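Local coordinates for oxysterol-binding protein homolog 3 (Saccharomyces cerevisiae, PDB 4IC4) that carries lipids between membranes through the cytosol, its OSBP-related domain binding sterols and phospholipids, including phosphatidylinositol 4-phosphate, at residues S176-N181 / T202-N207. Numbering follows the deposited sequence.
Sequences SIELNN and TTILKN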
ATOM      1  N   SER A 176       0.072 -13.281 -18.340  1.00 38.54           N
ATOM      2  CA  SER A 176      -0.252 -12.613 -17.087  1.00 35.66           C
ATOM      3  C   SER A 176       0.993 -11.938 -16.530  1.00 33.14           C
ATOM      4  O   SER A 176       2.114 -12.309 -16.875  1.00 31.49           O
ATOM      5  CB  SER A 176      -0.786 -13.627 -16.075  1.00 36.30           C
ATOM      6  OG  SER A 176      -1.953 -14.264 -16.563  1.00 38.86           O
ATOM      7  N   ILE A 177       0.796 -10.943 -15.673  1.00 29.76           N
ATOM      8  CA  ILE A 177       1.921 -10.236 -15.078  1.00 27.56           C
ATOM      9  C   ILE A 177       2.001 -10.512 -13.586  1.00 26.43           C
ATOM     10  O   ILE A 177       0.996 -10.444 -12.875  1.00 26.45           O
ATOM     11  CB  ILE A 177       1.813  -8.713 -15.281  1.00 27.10           C
ATOM     12  CG1 ILE A 177       1.818  -8.385 -16.772  1.00 26.95           C
ATOM     13  CG2 ILE A 177       2.980  -8.013 -14.590  1.00 26.03           C
ATOM     14  CD1 ILE A 177       1.688  -6.907 -17.072  1.00 28.66           C
ATOM     15  N   GLU A 178       3.204 -10.829 -13.124  1.00 24.76           N
ATOM     16  CA  GLU A 178       3.430 -11.110 -11.717  1.00 24.84           C
ATOM     17  C   GLU A 178       3.778  -9.819 -10.994  1.00 23.34           C
ATOM     18  O   GLU A 178       4.702  -9.108 -11.388  1.00 22.40           O
ATOM     19  CB  GLU A 178       4.576 -12.105 -11.548  1.00 26.90           C
ATOM     20  CG  GLU A 178       4.875 -12.442 -10.097  1.00 30.94           C
ATOM     21  CD  GLU A 178       6.100 -13.318  -9.930  1.00 32.71           C
ATOM     22  OE1 GLU A 178       6.401 -13.700  -8.779  1.00 34.99           O
ATOM     23  OE2 GLU A 178       6.762 -13.623 -10.943  1.00 35.64           O
ATOM     24  N   LEU A 179       3.032  -9.522  -9.937  1.00 20.46           N
ATOM     25  CA  LEU A 179       3.271  -8.319  -9.151  1.00 19.96           C
ATOM     26  C   LEU A 179       3.786  -8.711  -7.776  1.00 18.91           C
ATOM     27  O   LEU A 179       3.241  -9.607  -7.127  1.00 19.79           O
ATOM     28  CB  LEU A 179       1.983  -7.509  -8.992  1.00 20.72           C
ATOM     29  CG  LEU A 179       1.289  -6.975 -10.246  1.00 22.78           C
ATOM     30  CD1 LEU A 179       0.706  -8.125 -11.041  1.00 26.56           C
ATOM     31  CD2 LEU A 179       0.184  -6.011  -9.842  1.00 25.38           C
ATOM     32  N   ASN A 180       4.848  -8.045  -7.339  1.00 16.62           N
ATOM     33  CA  ASN A 180       5.422  -8.317  -6.032  1.00 17.20           C
ATOM     34  C   ASN A 180       5.896  -7.040  -5.371  1.00 15.03           C
ATOM     35  O   ASN A 180       6.204  -6.052  -6.037  1.00 16.20           O
ATOM     36  CB  ASN A 180       6.618  -9.270  -6.134  1.00 20.10           C
ATOM     37  CG  ASN A 180       6.220 -10.675  -6.538  1.00 21.55           C
ATOM     38  OD1 ASN A 180       6.044 -10.968  -7.717  1.00 25.03           O
ATOM     39  ND2 ASN A 180       6.070 -11.551  -5.553  1.00 24.46           N
ATOM     40  N   ASN A 181       5.929  -7.069  -4.047  1.00 12.75           N
ATOM     41  CA  ASN A 181       6.432  -5.956  -3.259  1.00 13.41           C
ATOM     42  C   ASN A 181       7.639  -6.581  -2.578  1.00 12.09           C
ATOM     43  O   ASN A 181       7.485  -7.417  -1.685  1.00 13.14           O
ATOM     44  CB  ASN A 181       5.415  -5.509  -2.208  1.00 13.23           C
ATOM     45  CG  ASN A 181       4.542  -4.358  -2.680  1.00 15.50           C
ATOM     46  OD1 ASN A 181       3.558  -4.013  -2.028  1.00 19.38           O
ATOM     47  ND2 ASN A 181       4.902  -3.753  -3.808  1.00 12.76           N
ATOM     48  N   THR A 202       2.687 -12.861  -3.555  1.00 17.29           N
ATOM     49  CA  THR A 202       2.728 -12.552  -4.973  1.00 17.69           C
ATOM     50  C   THR A 202       1.298 -12.494  -5.492  1.00 16.63           C
ATOM     51  O   THR A 202       0.445 -13.269  -5.060  1.00 15.60           O
ATOM     52  CB  THR A 202       3.471 -13.660  -5.755  1.00 18.46           C
ATOM     53  OG1 THR A 202       4.798 -13.808  -5.236  1.00 20.39           O
ATOM     54  CG2 THR A 202       3.533 -13.323  -7.235  1.00 19.87           C
ATOM     55  N   THR A 203       1.033 -11.563  -6.400  1.00 15.63           N
ATOM     56  CA  THR A 203      -0.288 -11.448  -7.002  1.00 15.39           C
ATOM     57  C   THR A 203      -0.095 -11.482  -8.512  1.00 16.25           C
ATOM     58  O   THR A 203       1.001 -11.224  -9.007  1.00 16.44           O
ATOM     59  CB  THR A 203      -1.003 -10.137  -6.611  1.00 16.53           C
ATOM     60  OG1 THR A 203      -0.194  -9.013  -6.977  1.00 18.21           O
ATOM     61  CG2 THR A 203      -1.278 -10.109  -5.117  1.00 16.01           C
ATOM     62  N   ILE A 204      -1.157 -11.806  -9.237  1.00 16.59           N
ATOM     63  CA  ILE A 204      -1.088 -11.872 -10.691  1.00 18.07           C
ATOM     64  C   ILE A 204      -2.235 -11.100 -11.330  1.00 17.55           C
ATOM     65  O   ILE A 204      -3.382 -11.208 -10.901  1.00 16.95           O
ATOM     66  CB  ILE A 204      -1.154 -13.336 -11.189  1.00 19.83           C
ATOM     67  CG1 ILE A 204      -0.051 -14.171 -10.529  1.00 22.03           C
ATOM     68  CG2 ILE A 204      -1.023 -13.376 -12.704  1.00 20.46           C
ATOM     69  CD1 ILE A 204       1.357 -13.760 -10.906  1.00 22.51           C
ATOM     70  N   LEU A 205      -1.913 -10.317 -12.355  1.00 18.33           N
ATOM     71  CA  LEU A 205      -2.916  -9.542 -13.080  1.00 20.58           C
ATOM     72  C   LEU A 205      -3.273 -10.344 -14.331  1.00 22.20           C
ATOM     73  O   LEU A 205      -2.417 -10.573 -15.186  1.00 23.02           O
ATOM     74  CB  LEU A 205      -2.346  -8.175 -13.475  1.00 22.46           C
ATOM     75  CG  LEU A 205      -3.240  -7.228 -14.279  1.00 24.35           C
ATOM     76  CD1 LEU A 205      -4.530  -6.955 -13.521  1.00 24.46           C
ATOM     77  CD2 LEU A 205      -2.489  -5.930 -14.540  1.00 25.28           C
ATOM     78  N   LYS A 206      -4.530 -10.772 -14.430  1.00 21.92           N
ATOM     79  CA  LYS A 206      -4.988 -11.573 -15.567  1.00 23.96           C
ATOM     80  C   LYS A 206      -5.935 -10.865 -16.534  1.00 24.53           C
ATOM     81  O   LYS A 206      -6.426  -9.770 -16.260  1.00 24.54           O
ATOM     82  CB  LYS A 206      -5.657 -12.852 -15.064  1.00 24.58           C
ATOM     83  CG  LYS A 206      -4.721 -13.810 -14.352  1.00 24.30           C
ATOM     84  CD  LYS A 206      -5.454 -15.079 -13.954  1.00 27.11           C
ATOM     85  CE  LYS A 206      -4.506 -16.108 -13.365  1.00 27.22           C
ATOM     86  NZ  LYS A 206      -5.213 -17.377 -13.034  1.00 28.17           N
ATOM     87  N   ASN A 207      -6.188 -11.521 -17.667  1.00 26.25           N
ATOM     88  CA  ASN A 207      -7.063 -10.999 -18.717  1.00 27.39           C
ATOM     89  C   ASN A 207      -6.564  -9.681 -19.299  1.00 27.96           C
ATOM     90  O   ASN A 207      -7.328  -8.728 -19.447  1.00 27.93           O
ATOM     91  CB  ASN A 207      -8.495 -10.821 -18.199  1.00 27.98           C
ATOM     92  CG  ASN A 207      -9.229 -12.142 -18.033  1.00 30.56           C
ATOM     93  OD1 ASN A 207     -10.425 -12.166 -17.738  1.00 30.05           O
ATOM     94  ND2 ASN A 207      -8.515 -13.245 -18.219  1.00 31.41           N
TER
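Two donors of one residue grip the carbonyl oxygen of Leu179: Thr203 N at 3.0 Å, almost straight at 177° and in the carbonyl plane, and, weakly, Thr203 OG1 at 3.5 Å. The hydroxyl reaches that oxygen because OG1 is tucked between the backbone N and carbonyl carbon of Thr203 (chi1 57°), which also lays it against Leu179 CB. The same pair closes its ring in the other direction through Leu179 N to Thr203 O, at 2.8 Å the shortest backbone bond between 176-181 and 202-207. Ile177 and Leu205 form the next hydrogen-bonded pair; Ile177 O takes Leu205 N at 3.0 Å and also a CA-H...O contact from Ile204. Between these two pairs, Glu178 and Ile204 face each other as a non-hydrogen-bonded pair. Here Ile204 splits its branches: CD1 lies on Glu178 CA and CB, while CG2, anti to the backbone N, presses on Ser176 CB at 3.4 Å, closer than two carbons normally settle. Glu178 runs fully extended and slants across Thr202, so that its CG and OE1 both meet the CG2 methyl. Ile177, Leu179, Thr203 and Leu205 occupy the other face, where Leu179 CD1 touches Leu205 CB at 3.9 Å. That face is covered in part by helix 44-50, through Leu44 and Leu48, and Met215 of strand 214-225 adds to its packing. Backbone hydrogen bonds of Glu178 with Lys171 and of Ile204 with Glu216 extend the pairing to strands 160-172 and 214-225. The side chain of Leu179 lies about 8 Å from that of Lys118, a phosphoinositide-binding residue. The arrangement is a regular antiparallel strand pair within the curled beta barrel of the OSBP-related domain, the fold that encloses the lipid pocket.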